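Local structure of hemolysin (3HVN) at residues Y46-I51 and T365-D370; E50-E55 and R372-L377; N71-V76 and V389-A394; S285-Q290 and T385-H390. The protein probably binds cholesterol-containing host membranes as a secreted cytolysin and assembles there into oligomeric pores after a large change of shape. The protein carries 1 engineered substitution. All blocks are in the same frame, centred on the assembly; numbering follows the deposited sequence.

Contact 1 (Y46-I51 and T365-D370); sequences YEPQEI and TNFVKD
Phe367, the last residue of strand 359-367, carries this contact. Its CG lies anti to the carbonyl carbon (chi1 -74°), which sends the ring toward the 46-51 loop. Phe367 CB comes within 3.5 Å of Tyr46 OH. Phe367 CG sits a little farther from the same oxygen, and Phe367 CD1 lies 3.6 Å from Tyr46 CE1. The two aromatic planes are nearly parallel, at 27°, but shifted past one another. Their centroids are 5.5 Å from each other, with little of one ring above the other. At the far end, Phe367 CZ and CE2 meet Pro48, whose CB sits over one face, 3.8 Å from the ring centroid. This is a CH-pi contact, displaced toward the rim. Ile51 CG2 touches the edge at CZ more loosely.

Lys369 approaches Tyr46 tip to tip. Its chain bends at chi3 and chi4, so that Lys369 CB and CE both come to 3.3 Å from Tyr46 OH. Lys369 NZ turns to its neighbour and forms a salt bridge with Asp370 OD2 at 3.0 Å. The contact joins a shifted Tyr-Phe pair to a proline CH-pi contact in domain 1 of the cholesterol-dependent cytolysin fold, where the N-terminal loop packs on the end of strand 359-367.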
loop_
_atom_site.group_PDB
_atom_site.type_symbol
_atom_site.label_atom_id
_atom_site.label_comp_id
_atom_site.label_asym_id
_atom_site.label_seq_id
_atom_site.Cartn_x
_atom_site.Cartn_y
_atom_site.Cartn_z
ATOM N N TYR A 46 -7.022 -35.697 -4.350
ATOM C CA TYR A 46 -7.491 -34.491 -3.678
ATOM C C TYR A 46 -7.351 -33.272 -4.583
ATOM O O TYR A 46 -6.719 -33.337 -5.637
ATOM C CB TYR A 46 -6.727 -34.268 -2.371
ATOM C CG TYR A 46 -5.230 -34.139 -2.542
ATOM C CD1 TYR A 46 -4.656 -32.931 -2.916
ATOM C CD2 TYR A 46 -4.388 -35.221 -2.324
ATOM C CE1 TYR A 46 -3.288 -32.807 -3.074
ATOM C CE2 TYR A 46 -3.019 -35.107 -2.478
ATOM C CZ TYR A 46 -2.475 -33.897 -2.853
ATOM O OH TYR A 46 -1.113 -33.775 -3.008
ATOM N N GLU A 47 -7.946 -32.160 -4.163
ATOM C CA GLU A 47 -7.859 -30.913 -4.914
ATOM C C GLU A 47 -7.097 -29.853 -4.123
ATOM O O GLU A 47 -7.672 -29.156 -3.287
ATOM C CB GLU A 47 -9.257 -30.418 -5.293
ATOM C CG GLU A 47 -10.301 -30.606 -4.204
ATOM C CD GLU A 47 -11.717 -30.482 -4.730
ATOM O OE1 GLU A 47 -11.885 -30.345 -5.959
ATOM O OE2 GLU A 47 -12.662 -30.524 -3.914
ATOM N N PRO A 48 -5.788 -29.734 -4.395
ATOM C CA PRO A 48 -4.849 -28.862 -3.679
ATOM C C PRO A 48 -5.318 -27.414 -3.576
ATOM O O PRO A 48 -5.302 -26.843 -2.485
ATOM C CB PRO A 48 -3.584 -28.939 -4.539
ATOM C CG PRO A 48 -3.669 -30.262 -5.205
ATOM C CD PRO A 48 -5.128 -30.482 -5.478
ATOM N N GLN A 49 -5.723 -26.826 -4.696
ATOM C CA GLN A 49 -6.113 -25.421 -4.717
ATOM C C GLN A 49 -7.378 -25.159 -3.904
ATOM O O GLN A 49 -7.487 -24.140 -3.224
ATOM C CB GLN A 49 -6.299 -24.934 -6.155
ATOM C CG GLN A 49 -6.674 -23.464 -6.274
ATOM C CD GLN A 49 -5.582 -22.532 -5.780
ATOM O OE1 GLN A 49 -4.531 -22.976 -5.316
ATOM N NE2 GLN A 49 -5.826 -21.232 -5.878
ATOM N N GLU A 50 -8.326 -26.086 -3.975
ATOM C CA GLU A 50 -9.603 -25.923 -3.289
ATOM C C GLU A 50 -9.481 -26.125 -1.782
ATOM O O GLU A 50 -10.365 -25.728 -1.022
ATOM C CB GLU A 50 -10.650 -26.879 -3.868
ATOM C CG GLU A 50 -10.917 -26.677 -5.351
ATOM C CD GLU A 50 -11.430 -25.284 -5.671
ATOM O OE1 GLU A 50 -11.967 -24.621 -4.758
ATOM O OE2 GLU A 50 -11.299 -24.855 -6.836
ATOM N N ILE A 51 -8.385 -26.742 -1.352
ATOM C CA ILE A 51 -8.157 -26.983 0.068
ATOM C C ILE A 51 -7.259 -25.901 0.666
ATOM O O ILE A 51 -6.999 -25.887 1.869
ATOM C CB ILE A 51 -7.542 -28.376 0.319
ATOM C CG1 ILE A 51 -7.812 -28.832 1.755
ATOM C CG2 ILE A 51 -6.051 -28.370 0.016
ATOM C CD1 ILE A 51 -7.322 -30.233 2.052
ATOM N N THR A 365 6.075 -24.173 0.679
ATOM C CA THR A 365 5.895 -25.614 0.819
ATOM C C THR A 365 5.334 -26.237 -0.456
ATOM O O THR A 365 4.704 -25.557 -1.267
ATOM C CB THR A 365 4.954 -25.955 1.992
ATOM O OG1 THR A 365 3.646 -25.432 1.726
ATOM C CG2 THR A 365 5.479 -25.358 3.289
ATOM N N ASN A 366 5.568 -27.535 -0.622
ATOM C CA ASN A 366 5.048 -28.275 -1.766
ATOM C C ASN A 366 4.313 -29.537 -1.328
ATOM O O ASN A 366 4.684 -30.168 -0.337
ATOM C CB ASN A 366 6.181 -28.644 -2.728
ATOM C CG ASN A 366 6.819 -27.430 -3.374
ATOM O OD1 ASN A 366 6.250 -26.338 -3.372
ATOM N ND2 ASN A 366 8.008 -27.616 -3.936
ATOM N N PHE A 367 3.268 -29.900 -2.065
ATOM C CA PHE A 367 2.535 -31.130 -1.790
ATOM C C PHE A 367 3.443 -32.336 -1.994
ATOM O O PHE A 367 4.196 -32.396 -2.965
ATOM C CB PHE A 367 1.302 -31.235 -2.689
ATOM C CG PHE A 367 0.180 -30.322 -2.287
ATOM C CD1 PHE A 367 -0.834 -30.775 -1.460
ATOM C CD2 PHE A 367 0.138 -29.013 -2.734
ATOM C CE1 PHE A 367 -1.869 -29.939 -1.086
ATOM C CE2 PHE A 367 -0.895 -28.173 -2.364
ATOM C CZ PHE A 367 -1.900 -28.637 -1.539
ATOM N N VAL A 368 3.373 -33.296 -1.079
ATOM C CA VAL A 368 4.254 -34.458 -1.134
ATOM C C VAL A 368 3.983 -35.340 -2.354
ATOM O O VAL A 368 4.894 -35.981 -2.879
ATOM C CB VAL A 368 4.157 -35.306 0.152
ATOM C CG1 VAL A 368 5.040 -36.539 0.043
ATOM C CG2 VAL A 368 4.548 -34.475 1.362
ATOM N N LYS A 369 2.734 -35.363 -2.806
ATOM C CA LYS A 369 2.342 -36.216 -3.925
ATOM C C LYS A 369 3.023 -35.828 -5.236
ATOM O O LYS A 369 3.880 -36.553 -5.739
ATOM C CB LYS A 369 0.821 -36.206 -4.107
ATOM C CG LYS A 369 0.338 -37.024 -5.296
ATOM C CD LYS A 369 -1.178 -36.992 -5.417
ATOM C CE LYS A 369 -1.685 -35.581 -5.671
ATOM N NZ LYS A 369 -1.146 -35.012 -6.936
ATOM N N ASP A 370 2.634 -34.681 -5.786
ATOM C CA ASP A 370 3.120 -34.255 -7.095
ATOM C C ASP A 370 4.117 -33.101 -7.009
ATOM O O ASP A 370 4.442 -32.479 -8.019
ATOM C CB ASP A 370 1.945 -33.864 -7.995
ATOM C CG ASP A 370 1.061 -32.797 -7.372
ATOM O OD1 ASP A 370 1.396 -32.309 -6.272
ATOM O OD2 ASP A 370 0.031 -32.447 -7.984
#

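Contact 2 (E50-E55 and R372-L377); sequences EILTNE and RPAQIL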
loop_
_atom_site.group_PDB
_atom_site.type_symbol
_atom_site.label_atom_id
_atom_site.label_comp_id
_atom_site.label_asym_id
_atom_site.label_seq_id
_atom_site.Cartn_x
_atom_site.Cartn_y
_atom_site.Cartn_z
ATOM N N GLU A 50 -8.326 -26.086 -3.975
ATOM C CA GLU A 50 -9.603 -25.923 -3.289
ATOM C C GLU A 50 -9.481 -26.125 -1.782
ATOM O O GLU A 50 -10.365 -25.728 -1.022
ATOM C CB GLU A 50 -10.650 -26.879 -3.868
ATOM C CG GLU A 50 -10.917 -26.677 -5.351
ATOM C CD GLU A 50 -11.430 -25.284 -5.671
ATOM O OE1 GLU A 50 -11.967 -24.621 -4.758
ATOM O OE2 GLU A 50 -11.299 -24.855 -6.836
ATOM N N ILE A 51 -8.385 -26.742 -1.352
ATOM C CA ILE A 51 -8.157 -26.983 0.068
ATOM C C ILE A 51 -7.259 -25.901 0.666
ATOM O O ILE A 51 -6.999 -25.887 1.869
ATOM C CB ILE A 51 -7.542 -28.376 0.319
ATOM C CG1 ILE A 51 -7.812 -28.832 1.755
ATOM C CG2 ILE A 51 -6.051 -28.370 0.016
ATOM C CD1 ILE A 51 -7.322 -30.233 2.052
ATOM N N LEU A 52 -6.792 -24.994 -0.187
ATOM C CA LEU A 52 -5.984 -23.863 0.253
ATOM C C LEU A 52 -6.642 -22.555 -0.170
ATOM O O LEU A 52 -5.984 -21.662 -0.710
ATOM C CB LEU A 52 -4.573 -23.950 -0.332
ATOM C CG LEU A 52 -3.722 -25.154 0.074
ATOM C CD1 LEU A 52 -2.427 -25.189 -0.724
ATOM C CD2 LEU A 52 -3.435 -25.130 1.568
ATOM N N THR A 53 -7.943 -22.447 0.078
ATOM C CA THR A 53 -8.717 -21.295 -0.370
ATOM C C THR A 53 -9.239 -20.453 0.792
ATOM O O THR A 53 -9.624 -20.983 1.835
ATOM C CB THR A 53 -9.905 -21.731 -1.250
ATOM O OG1 THR A 53 -9.418 -22.439 -2.397
ATOM C CG2 THR A 53 -10.709 -20.524 -1.708
ATOM N N ASN A 54 -9.249 -19.138 0.599
ATOM C CA ASN A 54 -9.779 -18.210 1.591
ATOM C C ASN A 54 -10.802 -17.252 0.992
ATOM O O ASN A 54 -10.444 -16.258 0.352
ATOM C CB ASN A 54 -8.647 -17.427 2.261
ATOM C CG ASN A 54 -7.922 -18.237 3.317
ATOM O OD1 ASN A 54 -8.420 -19.265 3.777
ATOM N ND2 ASN A 54 -6.741 -17.776 3.712
ATOM N N GLU A 55 -12.078 -17.562 1.202
ATOM C CA GLU A 55 -13.166 -16.721 0.722
ATOM C C GLU A 55 -13.397 -15.555 1.676
ATOM O O GLU A 55 -12.541 -15.239 2.501
ATOM C CB GLU A 55 -14.451 -17.540 0.586
ATOM C CG GLU A 55 -14.901 -18.200 1.881
ATOM C CD GLU A 55 -16.247 -18.888 1.750
ATOM O OE1 GLU A 55 -16.949 -18.639 0.748
ATOM O OE2 GLU A 55 -16.602 -19.676 2.650
ATOM N N ARG A 372 3.725 -30.223 -6.176
ATOM C CA ARG A 372 3.143 -28.958 -6.609
ATOM C C ARG A 372 3.256 -27.893 -5.525
ATOM O O ARG A 372 3.053 -28.179 -4.345
ATOM C CB ARG A 372 1.676 -29.125 -7.013
ATOM C CG ARG A 372 0.834 -27.890 -6.712
ATOM C CD ARG A 372 -0.215 -27.610 -7.777
ATOM N NE ARG A 372 -1.370 -28.498 -7.686
ATOM C CZ ARG A 372 -2.578 -28.188 -8.146
ATOM N NH1 ARG A 372 -2.790 -27.009 -8.716
ATOM N NH2 ARG A 372 -3.578 -29.051 -8.029
ATOM N N PRO A 373 3.586 -26.658 -5.927
ATOM C CA PRO A 373 3.641 -25.523 -5.001
ATOM C C PRO A 373 2.295 -25.308 -4.319
ATOM O O PRO A 373 1.289 -25.101 -4.999
ATOM C CB PRO A 373 3.958 -24.339 -5.918
ATOM C CG PRO A 373 4.629 -24.945 -7.102
ATOM C CD PRO A 373 3.971 -26.276 -7.296
ATOM N N ALA A 374 2.279 -25.366 -2.991
ATOM C CA ALA A 374 1.055 -25.151 -2.230
ATOM C C ALA A 374 0.656 -23.680 -2.266
ATOM O O ALA A 374 0.995 -22.911 -1.366
ATOM C CB ALA A 374 1.231 -25.621 -0.795
ATOM N N GLN A 375 -0.066 -23.294 -3.314
ATOM C CA GLN A 375 -0.460 -21.903 -3.499
ATOM C C GLN A 375 -1.744 -21.564 -2.753
ATOM O O GLN A 375 -2.838 -21.932 -3.180
ATOM C CB GLN A 375 -0.627 -21.584 -4.986
ATOM C CG GLN A 375 0.666 -21.620 -5.779
ATOM C CD GLN A 375 0.477 -21.174 -7.215
ATOM O OE1 GLN A 375 -0.641 -20.896 -7.649
ATOM N NE2 GLN A 375 1.573 -21.103 -7.961
ATOM N N ILE A 376 -1.603 -20.859 -1.637
ATOM C CA ILE A 376 -2.757 -20.367 -0.898
ATOM C C ILE A 376 -3.456 -19.273 -1.696
ATOM O O ILE A 376 -2.813 -18.339 -2.189
ATOM C CB ILE A 376 -2.363 -19.814 0.487
ATOM C CG1 ILE A 376 -2.062 -20.957 1.461
ATOM C CG2 ILE A 376 -3.470 -18.936 1.045
ATOM C CD1 ILE A 376 -0.754 -21.671 1.194
ATOM N N LEU A 377 -4.771 -19.403 -1.836
ATOM C CA LEU A 377 -5.577 -18.393 -2.507
ATOM C C LEU A 377 -6.417 -17.650 -1.478
ATOM O O LEU A 377 -6.831 -18.227 -0.474
ATOM C CB LEU A 377 -6.480 -19.038 -3.560
ATOM C CG LEU A 377 -7.453 -18.108 -4.292
ATOM C CD1 LEU A 377 -6.712 -16.958 -4.956
ATOM C CD2 LEU A 377 -8.273 -18.882 -5.312
#
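The carbonyl oxygen of Leu52 is the best-held polar atom, with two contacts from the 372-377 segment. Leu377 N donates a hydrogen bond to Leu52 O at 2.8 Å. The bond is almost straight, 176° at the hydrogen, and arrives nearly along the C=O axis. Ile376 CA adds a CA-H...O contact to Leu52 O at 3.5 Å. Two residues on, Asn54 N gives a weak, bent bond of 2.8 Å to Leu377 O. The two backbones run in the same direction here.

Leu52 also carries the apolar side of the contact. Its CG stands beside the backbone N, anti to the carbonyl carbon (chi1 -63°). Its chain reaches along the other backbone, and Leu52 CD1 ends 3.7 Å from Ala374 CB. Leu52 CB faces Ile376 CG1 more loosely, at 4.3 Å. Ala374 is the centre of an inverse gamma turn, in which Gln375 N bonds weakly to Pro373 O. The hydroxyl of Thr53 turns back to Gln49 O.

Around the pair, Leu52 and Ala374 both lean on Phe367 of strand 359-367. Ile376 and Asn54 touch Leu114 of helix 111-114, while Leu377 rests on Thr85 and Asn87 of strand 73-88. The contact thus sits at the start of long strand 376-401, where the chain passes from domain 1 into the domain 2 sheet.

Contact 3 (N71-V76 and V389-A394); sequences NGRFVV and VHNSSA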
loop_
_atom_site.group_PDB
_atom_site.type_symbol
_atom_site.label_atom_id
_atom_site.label_comp_id
_atom_site.label_asym_id
_atom_site.label_seq_id
_atom_site.Cartn_x
_atom_site.Cartn_y
_atom_site.Cartn_z
ATOM N N ASN A 71 -13.476 24.818 5.916
ATOM C CA ASN A 71 -12.521 25.922 5.945
ATOM C C ASN A 71 -12.174 26.476 4.565
ATOM O O ASN A 71 -11.008 26.493 4.170
ATOM C CB ASN A 71 -11.244 25.500 6.675
ATOM C CG ASN A 71 -11.512 25.021 8.090
ATOM O OD1 ASN A 71 -12.652 25.024 8.555
ATOM N ND2 ASN A 71 -10.459 24.606 8.784
ATOM N N GLY A 72 -13.190 26.928 3.837
ATOM C CA GLY A 72 -12.987 27.505 2.519
ATOM C C GLY A 72 -12.549 26.483 1.487
ATOM O O GLY A 72 -12.051 26.837 0.415
ATOM N N ARG A 73 -12.736 25.208 1.813
ATOM C CA ARG A 73 -12.366 24.124 0.912
ATOM C C ARG A 73 -13.545 23.187 0.675
ATOM O O ARG A 73 -14.479 23.135 1.476
ATOM C CB ARG A 73 -11.181 23.340 1.479
ATOM C CG ARG A 73 -9.962 24.191 1.787
ATOM C CD ARG A 73 -8.846 23.354 2.388
ATOM N NE ARG A 73 -7.692 24.165 2.763
ATOM C CZ ARG A 73 -6.583 23.678 3.309
ATOM N NH1 ARG A 73 -6.473 22.379 3.546
ATOM N NH2 ARG A 73 -5.581 24.492 3.619
ATOM N N PHE A 74 -13.498 22.449 -0.429
ATOM C CA PHE A 74 -14.551 21.495 -0.753
ATOM C C PHE A 74 -14.020 20.066 -0.730
ATOM O O PHE A 74 -13.117 19.715 -1.492
ATOM C CB PHE A 74 -15.168 21.813 -2.117
ATOM C CG PHE A 74 -16.403 21.016 -2.425
ATOM C CD1 PHE A 74 -17.549 21.170 -1.663
ATOM C CD2 PHE A 74 -16.422 20.117 -3.478
ATOM C CE1 PHE A 74 -18.689 20.439 -1.942
ATOM C CE2 PHE A 74 -17.560 19.385 -3.763
ATOM C CZ PHE A 74 -18.694 19.546 -2.993
ATOM N N VAL A 75 -14.583 19.251 0.156
ATOM C CA VAL A 75 -14.163 17.864 0.309
ATOM C C VAL A 75 -15.081 16.911 -0.450
ATOM O O VAL A 75 -16.224 16.683 -0.054
ATOM C CB VAL A 75 -14.125 17.447 1.792
ATOM C CG1 VAL A 75 -13.859 15.955 1.919
ATOM C CG2 VAL A 75 -13.072 18.249 2.543
ATOM N N VAL A 76 -14.570 16.365 -1.548
ATOM C CA VAL A 76 -15.297 15.374 -2.329
ATOM C C VAL A 76 -14.934 13.974 -1.853
ATOM O O VAL A 76 -13.829 13.490 -2.103
ATOM C CB VAL A 76 -14.977 15.492 -3.830
ATOM C CG1 VAL A 76 -15.654 14.373 -4.607
ATOM C CG2 VAL A 76 -15.406 16.850 -4.359
ATOM N N VAL A 389 -9.741 17.594 -2.245
ATOM C CA VAL A 389 -9.912 18.944 -1.720
ATOM C C VAL A 389 -9.946 19.980 -2.840
ATOM O O VAL A 389 -9.116 19.956 -3.749
ATOM C CB VAL A 389 -8.803 19.308 -0.711
ATOM C CG1 VAL A 389 -7.437 19.264 -1.378
ATOM C CG2 VAL A 389 -9.064 20.679 -0.105
ATOM N N HIS A 390 -10.918 20.885 -2.773
ATOM C CA HIS A 390 -11.045 21.944 -3.767
ATOM C C HIS A 390 -11.097 23.314 -3.096
ATOM O O HIS A 390 -12.115 23.696 -2.519
ATOM C CB HIS A 390 -12.285 21.719 -4.634
ATOM C CG HIS A 390 -12.332 20.369 -5.279
ATOM N ND1 HIS A 390 -11.624 20.064 -6.422
ATOM C CD2 HIS A 390 -12.999 19.241 -4.939
ATOM C CE1 HIS A 390 -11.854 18.808 -6.759
ATOM N NE2 HIS A 390 -12.685 18.286 -5.875
ATOM N N ASN A 391 -9.991 24.045 -3.180
ATOM C CA ASN A 391 -9.856 25.333 -2.505
ATOM C C ASN A 391 -10.849 26.390 -2.977
ATOM O O ASN A 391 -11.414 26.289 -4.066
ATOM C CB ASN A 391 -8.430 25.867 -2.663
ATOM C CG ASN A 391 -7.406 25.022 -1.936
ATOM O OD1 ASN A 391 -7.750 24.220 -1.067
ATOM N ND2 ASN A 391 -6.137 25.201 -2.282
ATOM N N SER A 392 -11.052 27.404 -2.141
ATOM C CA SER A 392 -11.870 28.552 -2.509
ATOM C C SER A 392 -11.215 29.312 -3.659
ATOM O O SER A 392 -10.071 29.039 -4.021
ATOM C CB SER A 392 -12.057 29.476 -1.303
ATOM O OG SER A 392 -12.811 30.625 -1.645
ATOM N N SER A 393 -11.945 30.262 -4.233
ATOM C CA SER A 393 -11.421 31.076 -5.327
ATOM C C SER A 393 -11.844 32.534 -5.163
ATOM O O SER A 393 -13.010 32.820 -4.901
ATOM C CB SER A 393 -11.897 30.530 -6.674
ATOM O OG SER A 393 -11.270 31.205 -7.749
ATOM N N ALA A 394 -10.897 33.452 -5.317
ATOM C CA ALA A 394 -11.170 34.869 -5.094
ATOM C C ALA A 394 -11.091 35.700 -6.372
ATOM O O ALA A 394 -10.073 35.692 -7.075
ATOM C CB ALA A 394 -10.232 35.430 -4.036
#
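His390 and Phe74 form a hydrogen-bonded antiparallel pair and project from the same face of the sheet. Phe74 N donates to His390 O at 2.8 Å. The return bond, His390 N to Phe74 O, is also 2.8 Å long. Both bonds are bent to a similar degree, but the first comes in from above the carbonyl plane and the second lies in plane on a lone pair. The side chains cross obliquely: His390 CD2 meets the edge of the Phe74 ring, 3.8 Å from Phe74 CD2. The imidazole in turn takes Val76 CG2 at its own edge, 3.4 Å from His390 NE2.

Strands 73-76 and 389-391 run at 160° to each other, close to antiparallel. They belong to the long, curved domain 2 sheet of cholesterol-dependent cytolysins, near the point where strand 376-401 passes into the C-terminal beta-sandwich domain. Tyr416 of strand 404-416 packs on both Phe74 and Val76.

On the other face, Val389 lies side by side with Arg73. Val389 CG2, anti to its backbone N, is 3.7 Å from Arg73 CD. The extended Arg73 chain has Asn391 alongside it too, with Asn391 OD1 3.6 Å from Arg73 CG. Just before strand 73-76 and just after 389-391, Gly72 O and Ser392 N are 2.8 Å apart.

Contact 4 (S285-Q290 and T385-H390); sequences SSRSTQ and TTSTVH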
loop_
_atom_site.group_PDB
_atom_site.type_symbol
_atom_site.label_atom_id
_atom_site.label_comp_id
_atom_site.label_asym_id
_atom_site.label_seq_id
_atom_site.Cartn_x
_atom_site.Cartn_y
_atom_site.Cartn_z
ATOM N N SER A 285 -1.678 12.904 6.964
ATOM C CA SER A 285 -2.917 13.657 6.800
ATOM C C SER A 285 -2.990 14.321 5.428
ATOM O O SER A 285 -3.739 15.278 5.228
ATOM C CB SER A 285 -3.051 14.709 7.903
ATOM O OG SER A 285 -4.301 15.373 7.828
ATOM N N SER A 286 -2.208 13.807 4.486
ATOM C CA SER A 286 -2.178 14.347 3.133
ATOM C C SER A 286 -3.451 13.997 2.373
ATOM O O SER A 286 -4.305 13.266 2.874
ATOM C CB SER A 286 -0.960 13.817 2.378
ATOM O OG SER A 286 -0.948 12.400 2.366
ATOM N N ARG A 287 -3.574 14.526 1.159
ATOM C CA ARG A 287 -4.722 14.232 0.310
ATOM C C ARG A 287 -4.463 13.025 -0.582
ATOM O O ARG A 287 -3.540 12.254 -0.337
ATOM C CB ARG A 287 -5.101 15.447 -0.537
ATOM C CG ARG A 287 -6.196 16.295 0.080
ATOM C CD ARG A 287 -7.403 15.434 0.411
ATOM N NE ARG A 287 -8.457 16.187 1.082
ATOM C CZ ARG A 287 -8.463 16.468 2.380
ATOM N NH1 ARG A 287 -7.464 16.065 3.153
ATOM N NH2 ARG A 287 -9.467 17.157 2.906
ATOM N N SER A 288 -5.284 12.866 -1.613
ATOM C CA SER A 288 -5.159 11.732 -2.521
ATOM C C SER A 288 -4.340 12.098 -3.753
ATOM O O SER A 288 -4.646 11.662 -4.863
ATOM C CB SER A 288 -6.541 11.231 -2.942
ATOM O OG SER A 288 -7.251 12.233 -3.648
ATOM N N THR A 289 -3.298 12.898 -3.553
ATOM C CA THR A 289 -2.454 13.337 -4.658
ATOM C C THR A 289 -0.974 13.078 -4.381
ATOM O O THR A 289 -0.381 13.698 -3.498
ATOM C CB THR A 289 -2.661 14.835 -4.967
ATOM O OG1 THR A 289 -4.060 15.108 -5.113
ATOM C CG2 THR A 289 -1.938 15.219 -6.249
ATOM N N GLN A 290 -0.395 12.151 -5.140
ATOM C CA GLN A 290 1.035 11.844 -5.069
ATOM C C GLN A 290 1.425 11.065 -3.809
ATOM O O GLN A 290 2.610 10.821 -3.559
ATOM C CB GLN A 290 1.874 13.122 -5.189
ATOM C CG GLN A 290 1.410 14.067 -6.289
ATOM C CD GLN A 290 2.379 15.207 -6.529
ATOM O OE1 GLN A 290 2.134 16.343 -6.122
ATOM N NE2 GLN A 290 3.492 14.908 -7.189
ATOM N N THR A 385 -11.723 4.328 -0.275
ATOM C CA THR A 385 -12.253 5.648 0.033
ATOM C C THR A 385 -11.271 6.737 -0.381
ATOM O O THR A 385 -10.231 6.920 0.251
ATOM C CB THR A 385 -12.559 5.795 1.535
ATOM O OG1 THR A 385 -13.289 4.650 1.993
ATOM C CG2 THR A 385 -13.378 7.052 1.789
ATOM N N THR A 386 -11.607 7.454 -1.448
ATOM C CA THR A 386 -10.765 8.542 -1.930
ATOM C C THR A 386 -11.488 9.884 -1.839
ATOM O O THR A 386 -12.616 10.030 -2.313
ATOM C CB THR A 386 -10.293 8.299 -3.379
ATOM O OG1 THR A 386 -9.552 9.435 -3.841
ATOM C CG2 THR A 386 -11.480 8.062 -4.301
ATOM N N SER A 387 -10.832 10.858 -1.217
ATOM C CA SER A 387 -11.393 12.196 -1.079
ATOM C C SER A 387 -10.572 13.199 -1.879
ATOM O O SER A 387 -9.424 12.931 -2.231
ATOM C CB SER A 387 -11.442 12.611 0.393
ATOM O OG SER A 387 -10.140 12.674 0.949
ATOM N N THR A 388 -11.165 14.354 -2.165
ATOM C CA THR A 388 -10.481 15.386 -2.936
ATOM C C THR A 388 -10.777 16.775 -2.382
ATOM O O THR A 388 -11.925 17.099 -2.084
ATOM C CB THR A 388 -10.887 15.336 -4.420
ATOM O OG1 THR A 388 -10.821 13.986 -4.892
ATOM C CG2 THR A 388 -9.963 16.210 -5.255
ATOM N N VAL A 389 -9.741 17.594 -2.245
ATOM C CA VAL A 389 -9.912 18.944 -1.720
ATOM C C VAL A 389 -9.946 19.980 -2.840
ATOM O O VAL A 389 -9.116 19.956 -3.749
ATOM C CB VAL A 389 -8.803 19.308 -0.711
ATOM C CG1 VAL A 389 -7.437 19.264 -1.378
ATOM C CG2 VAL A 389 -9.064 20.679 -0.105
ATOM N N HIS A 390 -10.918 20.885 -2.773
ATOM C CA HIS A 390 -11.045 21.944 -3.767
ATOM C C HIS A 390 -11.097 23.314 -3.096
ATOM O O HIS A 390 -12.115 23.696 -2.519
ATOM C CB HIS A 390 -12.285 21.719 -4.634
ATOM C CG HIS A 390 -12.332 20.369 -5.279
ATOM N ND1 HIS A 390 -11.624 20.064 -6.422
ATOM C CD2 HIS A 390 -12.999 19.241 -4.939
ATOM C CE1 HIS A 390 -11.854 18.808 -6.759
ATOM N NE2 HIS A 390 -12.685 18.286 -5.875
#
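The guanidinium of Arg287 is the flat group here. Over one of its faces lies Ser387 OG, 3.9 Å from Arg287 NE, too far for a close polar contact. Beside the rim of the group is the backbone carbonyl of Thr388, with Thr388 C 4.2 Å from Arg287 NE. The chain is bent at chi2 (-54°) and crosses the Val389 side chain at about a right angle. Arg287 CG meets Val389 CG1 at 3.5 Å, so this methylene packs on the valine. Arg287 NE then passes beside Val389 CB, at 3.6 Å. The charged end continues over the strand toward Val75, which it touches.

The one hydrogen bond comes from the next residue. Ser288 OG stands between its own backbone N and carbonyl carbon (chi1 62°), which points it at the strand. It donates to Ser387 O at 2.7 Å, nearly along the C=O axis (164°). Thr386 OG1 lies 3.6 Å from Ser288 CB and flanks this bond.

Gln290 closes the loop as the N-cap residue of helix 291-300. In cholesterol-dependent cytolysins, helices of this part of domain 3 lie against domain 2 in the soluble monomer and are thought to unfold into a membrane-spanning hairpin. The contact is consistent with that domain 2-domain 3 interface.

In the fold
Three of the four contacts use strand 376-401, and contact 1 uses strand 359-367 just before it. Contacts 1 and 2 lie together, centres about 8 Å apart, and share Glu50 and Ile51. Contacts 3 and 4 form a second pair, centres about 12 Å apart, sharing Val389 and His390. Contact 2 lies about 48 Å from contact 3 and about 36 Å from contact 4, centre to centre. Along the chain the first segments run 46-51, 50-55, 71-76, 285-290; their partners run 365-370, 372-377, 389-394, 385-390, so the last two change places. One long strand of domain 2 runs from domain 1, past the loop before a domain 3 helix, to the C-terminal domain of this rod-like toxin.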